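Local structure of transcriptional regulator (Arabidopsis thaliana, 7DE9) at residues A[31-36]-A[43-48]; A[15-20]-A[54-59]. The protein acts as a cohesin cofactor in DNA repair by homologous recombination and binds a monomethyl-lysine mark on the histone H3 tail through its Tudor domain. One frame throughout, in Å; residues are numbered along the deposited sequence.

Interaction 1: residues A[31-36]-A[43-48]; sequences VVESYD and LVIYDD
Leu43 lies alongside Glu33, the two side chains pointing the same way. Its CB sits 3.3 Å from Ser34 OG. CG, anti to the backbone N (chi1 175°), is 4.1 Å from both Ser34 OG and Glu33 OE1. Leu43 CD2 reaches 3.2 Å from Glu33 OE1 and also lies near Ser34 OG, so the leucine meets oxygens of the opposite strand rather than methyl groups. Glu33 CB lies 3.5 Å from Ile45 CD1, and Glu33 OE1 is 3.4 Å from the same methyl. An alanine in place of Leu43 would probably open a gap beside the Glu33 carboxylate and leave its chain freer to turn. Strands 26-36 and 41-46 form a beta hairpin of the Tudor domain, an SH3-like fold, and their short segments run antiparallel at 145°. Val31 and Ile45 make a hydrogen-bonded pair: Val31 N donates to Ile45 O and Ile45 N to Val31 O, each at 2.9 Å. Glu33 N donates to Leu43 O, and Leu43 N to Ser34 O. On the other face of the sheet Val32 and Val44 form a non-hydrogen-bonded pair, buried and loosely touching through their CG2 methyls at 4.4 Å; both also pack on Ile17. Beyond them, Tyr46 packs on a modified side chain of the bound peptide.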
loop_
_atom_site.group_PDB
_atom_site.type_symbol
_atom_site.label_atom_id
_atom_site.label_comp_id
_atom_site.label_asym_id
_atom_site.label_seq_id
_atom_site.Cartn_x
_atom_site.Cartn_y
_atom_site.Cartn_z
ATOM N N VAL A 31 5.457 4.283 -1.295
ATOM C CA VAL A 31 6.374 3.760 -0.299
ATOM C C VAL A 31 5.605 3.439 0.985
ATOM O O VAL A 31 4.658 4.146 1.356
ATOM C CB VAL A 31 7.522 4.752 -0.013
ATOM C CG1 VAL A 31 6.992 6.033 0.615
ATOM C CG2 VAL A 31 8.565 4.118 0.886
ATOM N N VAL A 32 5.994 2.355 1.646
ATOM C CA VAL A 32 5.435 2.016 2.946
ATOM C C VAL A 32 6.148 2.823 4.021
ATOM O O VAL A 32 7.325 2.584 4.312
ATOM C CB VAL A 32 5.569 0.521 3.243
ATOM C CG1 VAL A 32 4.887 0.177 4.554
ATOM C CG2 VAL A 32 4.984 -0.282 2.099
ATOM N N GLU A 33 5.438 3.783 4.606
ATOM C CA GLU A 33 6.042 4.695 5.568
ATOM C C GLU A 33 5.975 4.202 7.015
ATOM O O GLU A 33 6.846 4.521 7.819
ATOM C CB GLU A 33 5.385 6.070 5.469
ATOM C CG GLU A 33 6.178 7.155 6.178
ATOM C CD GLU A 33 5.329 7.990 7.108
ATOM O OE1 GLU A 33 4.226 8.408 6.696
ATOM O OE2 GLU A 33 5.762 8.221 8.257
ATOM N N SER A 34 4.948 3.434 7.356
ATOM C CA SER A 34 4.840 2.913 8.712
ATOM C C SER A 34 3.939 1.694 8.791
ATOM O O SER A 34 3.251 1.356 7.831
ATOM C CB SER A 34 4.320 3.992 9.659
ATOM O OG SER A 34 3.085 4.493 9.199
ATOM N N TYR A 35 3.958 1.046 9.951
ATOM C CA TYR A 35 3.136 -0.128 10.226
ATOM C C TYR A 35 2.540 -0.058 11.629
ATOM O O TYR A 35 3.255 0.130 12.618
ATOM C CB TYR A 35 3.958 -1.409 10.072
ATOM C CG TYR A 35 3.206 -2.685 10.390
ATOM C CD1 TYR A 35 2.151 -3.109 9.594
ATOM C CD2 TYR A 35 3.572 -3.476 11.470
ATOM C CE1 TYR A 35 1.471 -4.278 9.878
ATOM C CE2 TYR A 35 2.904 -4.642 11.758
ATOM C CZ TYR A 35 1.855 -5.040 10.960
ATOM O OH TYR A 35 1.190 -6.211 11.256
ATOM N N ASP A 36 1.224 -0.210 11.705
ATOM C CA ASP A 36 0.515 -0.249 12.976
ATOM C C ASP A 36 0.320 -1.702 13.373
ATOM O O ASP A 36 -0.504 -2.404 12.788
ATOM C CB ASP A 36 -0.825 0.481 12.858
ATOM C CG ASP A 36 -1.604 0.511 14.160
ATOM O OD1 ASP A 36 -1.833 -0.561 14.761
ATOM O OD2 ASP A 36 -2.002 1.619 14.580
ATOM N N LEU A 43 0.842 2.195 6.283
ATOM C CA LEU A 43 0.588 3.495 5.688
ATOM C C LEU A 43 1.370 3.586 4.393
ATOM O O LEU A 43 2.591 3.502 4.404
ATOM C CB LEU A 43 0.983 4.624 6.636
ATOM C CG LEU A 43 0.880 6.053 6.102
ATOM C CD1 LEU A 43 -0.540 6.390 5.693
ATOM C CD2 LEU A 43 1.365 7.027 7.150
ATOM N N VAL A 44 0.666 3.733 3.280
ATOM C CA VAL A 44 1.314 3.858 1.978
ATOM C C VAL A 44 1.169 5.282 1.457
ATOM O O VAL A 44 0.054 5.822 1.367
ATOM C CB VAL A 44 0.732 2.862 0.952
ATOM C CG1 VAL A 44 1.352 3.071 -0.427
ATOM C CG2 VAL A 44 0.960 1.435 1.423
ATOM N N ILE A 45 2.308 5.897 1.144
ATOM C CA ILE A 45 2.311 7.225 0.543
ATOM C C ILE A 45 2.631 7.059 -0.928
ATOM O O ILE A 45 3.699 6.567 -1.278
ATOM C CB ILE A 45 3.327 8.180 1.209
ATOM C CG1 ILE A 45 2.787 8.706 2.539
ATOM C CG2 ILE A 45 3.603 9.381 0.315
ATOM C CD1 ILE A 45 2.855 7.739 3.661
ATOM N N TYR A 46 1.700 7.461 -1.787
ATOM C CA TYR A 46 1.833 7.259 -3.226
ATOM C C TYR A 46 2.603 8.366 -3.940
ATOM O O TYR A 46 2.665 9.504 -3.470
ATOM C CB TYR A 46 0.449 7.122 -3.864
ATOM C CG TYR A 46 -0.269 5.847 -3.486
ATOM C CD1 TYR A 46 0.001 4.652 -4.150
ATOM C CD2 TYR A 46 -1.214 5.832 -2.464
ATOM C CE1 TYR A 46 -0.647 3.478 -3.809
ATOM C CE2 TYR A 46 -1.869 4.662 -2.113
ATOM C CZ TYR A 46 -1.584 3.489 -2.791
ATOM O OH TYR A 46 -2.233 2.323 -2.450
ATOM N N ASP A 47 3.178 8.003 -5.086
ATOM C CA ASP A 47 3.843 8.930 -5.998
ATOM C C ASP A 47 3.050 10.201 -6.260
ATOM O O ASP A 47 3.607 11.296 -6.327
ATOM C CB ASP A 47 4.104 8.243 -7.343
ATOM C CG ASP A 47 5.421 7.508 -7.382
ATOM O OD1 ASP A 47 6.277 7.776 -6.515
ATOM O OD2 ASP A 47 5.600 6.666 -8.287
ATOM N N ASP A 48 1.744 10.048 -6.429
ATOM C CA ASP A 48 0.919 11.151 -6.895
ATOM C C ASP A 48 0.303 11.961 -5.754
ATOM O O ASP A 48 -0.552 12.816 -5.981
ATOM C CB ASP A 48 -0.179 10.628 -7.822
ATOM C CG ASP A 48 -1.050 9.576 -7.171
ATOM O OD1 ASP A 48 -0.998 9.425 -5.931
ATOM O OD2 ASP A 48 -1.793 8.895 -7.908
#

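Interaction 2: residues A[15-20]-A[54-59]; sequences SRIKVW and LYLKNQ
Val19 meets Leu54 tip to tip, its CG1 lying 4.0 Å from Leu54 CD1, and the same methyl is 4.0 Å from Gln59 OE1. One branch of the valine therefore serves two partners. CG1 stands anti to the backbone N (chi1 -175°), which turns it across to the 54-59 segment. Gln59, the second main contributor, has CG anti to its carbonyl carbon and a chain bent at chi2 (-73°), which turns CD toward strand 16-21. There OE1 approaches Trp20 O to 3.8 Å; the two are acceptors with no proton to share, and a water bridges them instead, 2.8 Å from Trp20 O and 2.6 Å from Gln59 OE1. Gln59 OE1 also accepts a hydrogen bond from a basic side chain of the bound peptide, on which Val19 and Leu54 pack as well. Strand 16-21 thus faces, across the interior of the SH3-like Tudor fold, a connection that follows strand 51-54 and includes a 3-10 turn at 56-57, where Gln59 N bonds to Leu56 O. Leu56, third in buried surface within this group of side chains, extends CD1 to within 4.4 Å of Ile17 CD1. Beside this looser apolar touch, Ile17 and Leu56 both pack on Trp61 of strand 61-63, and Leu56 further touches His42 and Leu12.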
loop_
_atom_site.group_PDB
_atom_site.type_symbol
_atom_site.label_atom_id
_atom_site.label_comp_id
_atom_site.label_asym_id
_atom_site.label_seq_id
_atom_site.Cartn_x
_atom_site.Cartn_y
_atom_site.Cartn_z
ATOM N N SER A 15 9.984 0.068 2.148
ATOM C CA SER A 15 9.972 -0.494 0.805
ATOM C C SER A 15 9.082 0.280 -0.158
ATOM O O SER A 15 8.020 0.779 0.216
ATOM C CB SER A 15 9.512 -1.951 0.842
ATOM O OG SER A 15 10.457 -2.760 1.521
ATOM N N ARG A 16 9.535 0.373 -1.403
ATOM C CA ARG A 16 8.702 0.857 -2.489
ATOM C C ARG A 16 7.865 -0.297 -3.006
ATOM O O ARG A 16 8.394 -1.365 -3.317
ATOM C CB ARG A 16 9.546 1.440 -3.620
ATOM C CG ARG A 16 10.245 2.745 -3.292
ATOM C CD ARG A 16 11.428 2.966 -4.229
ATOM N NE ARG A 16 12.473 1.963 -4.027
ATOM C CZ ARG A 16 13.642 1.958 -4.661
ATOM N NH1 ARG A 16 13.921 2.901 -5.551
ATOM N NH2 ARG A 16 14.532 1.006 -4.408
ATOM N N ILE A 17 6.559 -0.085 -3.090
ATOM C CA ILE A 17 5.662 -1.115 -3.580
ATOM C C ILE A 17 4.714 -0.560 -4.628
ATOM O O ILE A 17 4.592 0.652 -4.798
ATOM C CB ILE A 17 4.839 -1.747 -2.443
ATOM C CG1 ILE A 17 3.829 -0.751 -1.872
ATOM C CG2 ILE A 17 5.754 -2.277 -1.340
ATOM C CD1 ILE A 17 2.932 -1.360 -0.813
ATOM N N LYS A 18 4.066 -1.456 -5.356
ATOM C CA LYS A 18 2.966 -1.046 -6.205
ATOM C C LYS A 18 1.705 -1.749 -5.724
ATOM O O LYS A 18 1.694 -2.960 -5.482
ATOM C CB LYS A 18 3.253 -1.328 -7.680
ATOM C CG LYS A 18 3.684 -2.733 -8.014
ATOM C CD LYS A 18 4.318 -2.748 -9.399
ATOM C CE LYS A 18 4.076 -4.058 -10.127
ATOM N NZ LYS A 18 4.697 -4.050 -11.481
ATOM N N VAL A 19 0.656 -0.958 -5.551
ATOM C CA VAL A 19 -0.602 -1.433 -4.994
ATOM C C VAL A 19 -1.654 -1.462 -6.096
ATOM O O VAL A 19 -1.785 -0.508 -6.866
ATOM C CB VAL A 19 -1.087 -0.543 -3.825
ATOM C CG1 VAL A 19 -2.334 -1.122 -3.195
ATOM C CG2 VAL A 19 0.010 -0.382 -2.771
ATOM N N TRP A 20 -2.380 -2.571 -6.173
ATOM C CA TRP A 20 -3.425 -2.753 -7.172
ATOM C C TRP A 20 -4.734 -2.088 -6.745
ATOM O O TRP A 20 -5.292 -2.411 -5.696
ATOM C CB TRP A 20 -3.632 -4.252 -7.422
ATOM C CG TRP A 20 -4.709 -4.598 -8.378
ATOM C CD1 TRP A 20 -5.959 -5.050 -8.072
ATOM C CD2 TRP A 20 -4.637 -4.548 -9.807
ATOM N NE1 TRP A 20 -6.671 -5.275 -9.223
ATOM C CE2 TRP A 20 -5.882 -4.971 -10.303
ATOM C CE3 TRP A 20 -3.639 -4.175 -10.717
ATOM C CZ2 TRP A 20 -6.162 -5.037 -11.666
ATOM C CZ3 TRP A 20 -3.916 -4.240 -12.067
ATOM C CH2 TRP A 20 -5.170 -4.671 -12.531
ATOM N N LEU A 54 -3.782 0.763 4.798
ATOM C CA LEU A 54 -4.158 -0.475 4.118
ATOM C C LEU A 54 -3.920 -1.736 4.936
ATOM O O LEU A 54 -2.938 -1.830 5.667
ATOM C CB LEU A 54 -3.374 -0.613 2.808
ATOM C CG LEU A 54 -3.616 0.369 1.666
ATOM C CD1 LEU A 54 -2.559 0.175 0.598
ATOM C CD2 LEU A 54 -5.006 0.164 1.086
ATOM N N TYR A 55 -4.813 -2.710 4.781
ATOM C CA TYR A 55 -4.540 -4.079 5.180
ATOM C C TYR A 55 -4.008 -4.800 3.952
ATOM O O TYR A 55 -4.775 -5.221 3.089
ATOM C CB TYR A 55 -5.795 -4.767 5.708
ATOM C CG TYR A 55 -5.570 -6.162 6.254
ATOM C CD1 TYR A 55 -4.785 -6.372 7.381
ATOM C CD2 TYR A 55 -6.160 -7.266 5.654
ATOM C CE1 TYR A 55 -4.588 -7.640 7.888
ATOM C CE2 TYR A 55 -5.970 -8.538 6.155
ATOM C CZ TYR A 55 -5.180 -8.721 7.269
ATOM O OH TYR A 55 -4.987 -9.989 7.770
ATOM N N LEU A 56 -2.692 -4.920 3.862
ATOM C CA LEU A 56 -2.073 -5.404 2.639
ATOM C C LEU A 56 -2.376 -6.871 2.351
ATOM O O LEU A 56 -2.329 -7.298 1.196
ATOM C CB LEU A 56 -0.568 -5.173 2.696
ATOM C CG LEU A 56 -0.250 -3.699 2.470
ATOM C CD1 LEU A 56 1.214 -3.426 2.668
ATOM C CD2 LEU A 56 -0.671 -3.292 1.074
ATOM N N LYS A 57 -2.716 -7.632 3.389
ATOM C CA LYS A 57 -3.004 -9.053 3.229
ATOM C C LYS A 57 -4.239 -9.293 2.364
ATOM O O LYS A 57 -4.361 -10.337 1.719
ATOM C CB LYS A 57 -3.181 -9.720 4.594
ATOM C CG LYS A 57 -2.028 -10.624 4.992
ATOM C CD LYS A 57 -1.877 -10.731 6.500
ATOM C CE LYS A 57 -1.514 -9.387 7.106
ATOM N NZ LYS A 57 -1.195 -9.522 8.551
ATOM N N ASN A 58 -5.152 -8.327 2.349
ATOM C CA ASN A 58 -6.342 -8.413 1.507
ATOM C C ASN A 58 -6.243 -7.483 0.308
ATOM O O ASN A 58 -7.251 -7.099 -0.285
ATOM C CB ASN A 58 -7.602 -8.103 2.315
ATOM C CG ASN A 58 -8.473 -9.327 2.518
ATOM O OD1 ASN A 58 -8.664 -10.124 1.598
ATOM N ND2 ASN A 58 -8.991 -9.493 3.727
ATOM N N GLN A 59 -5.011 -7.132 -0.039
ATOM C CA GLN A 59 -4.735 -6.314 -1.210
ATOM C C GLN A 59 -3.937 -7.108 -2.223
ATOM O O GLN A 59 -3.149 -7.980 -1.864
ATOM C CB GLN A 59 -3.952 -5.055 -0.829
ATOM C CG GLN A 59 -4.716 -4.068 0.032
ATOM C CD GLN A 59 -5.784 -3.331 -0.743
ATOM O OE1 GLN A 59 -5.640 -3.087 -1.942
ATOM N NE2 GLN A 59 -6.870 -2.975 -0.062
HETATM O O HOH W 1 -5.797 -4.587 -4.081
#

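Overall arrangement
From the N terminus, the chain first enters strand 16-21, the earlier half of interaction 2, then strand 26-36, its neighbour in the sheet. Interaction 1 closes a short loop of six residues between 31-36 and 43-48. Strand 51-54 follows, and the return to 54-59 closes the longer loop of interaction 2, with interaction 1 nested wholly inside it. Their centres are 9 Å apart and they touch: Val32 N probably bonds to Ser15 O, at 2.9 Å, and Tyr46 OH packs 3.4 Å from Val19 CB. Interaction 1 joins adjacent strands of the sheet; interaction 2 brings its 16-21 strand against the segment leading to strand 61-63, and residues of both reach the bound peptide.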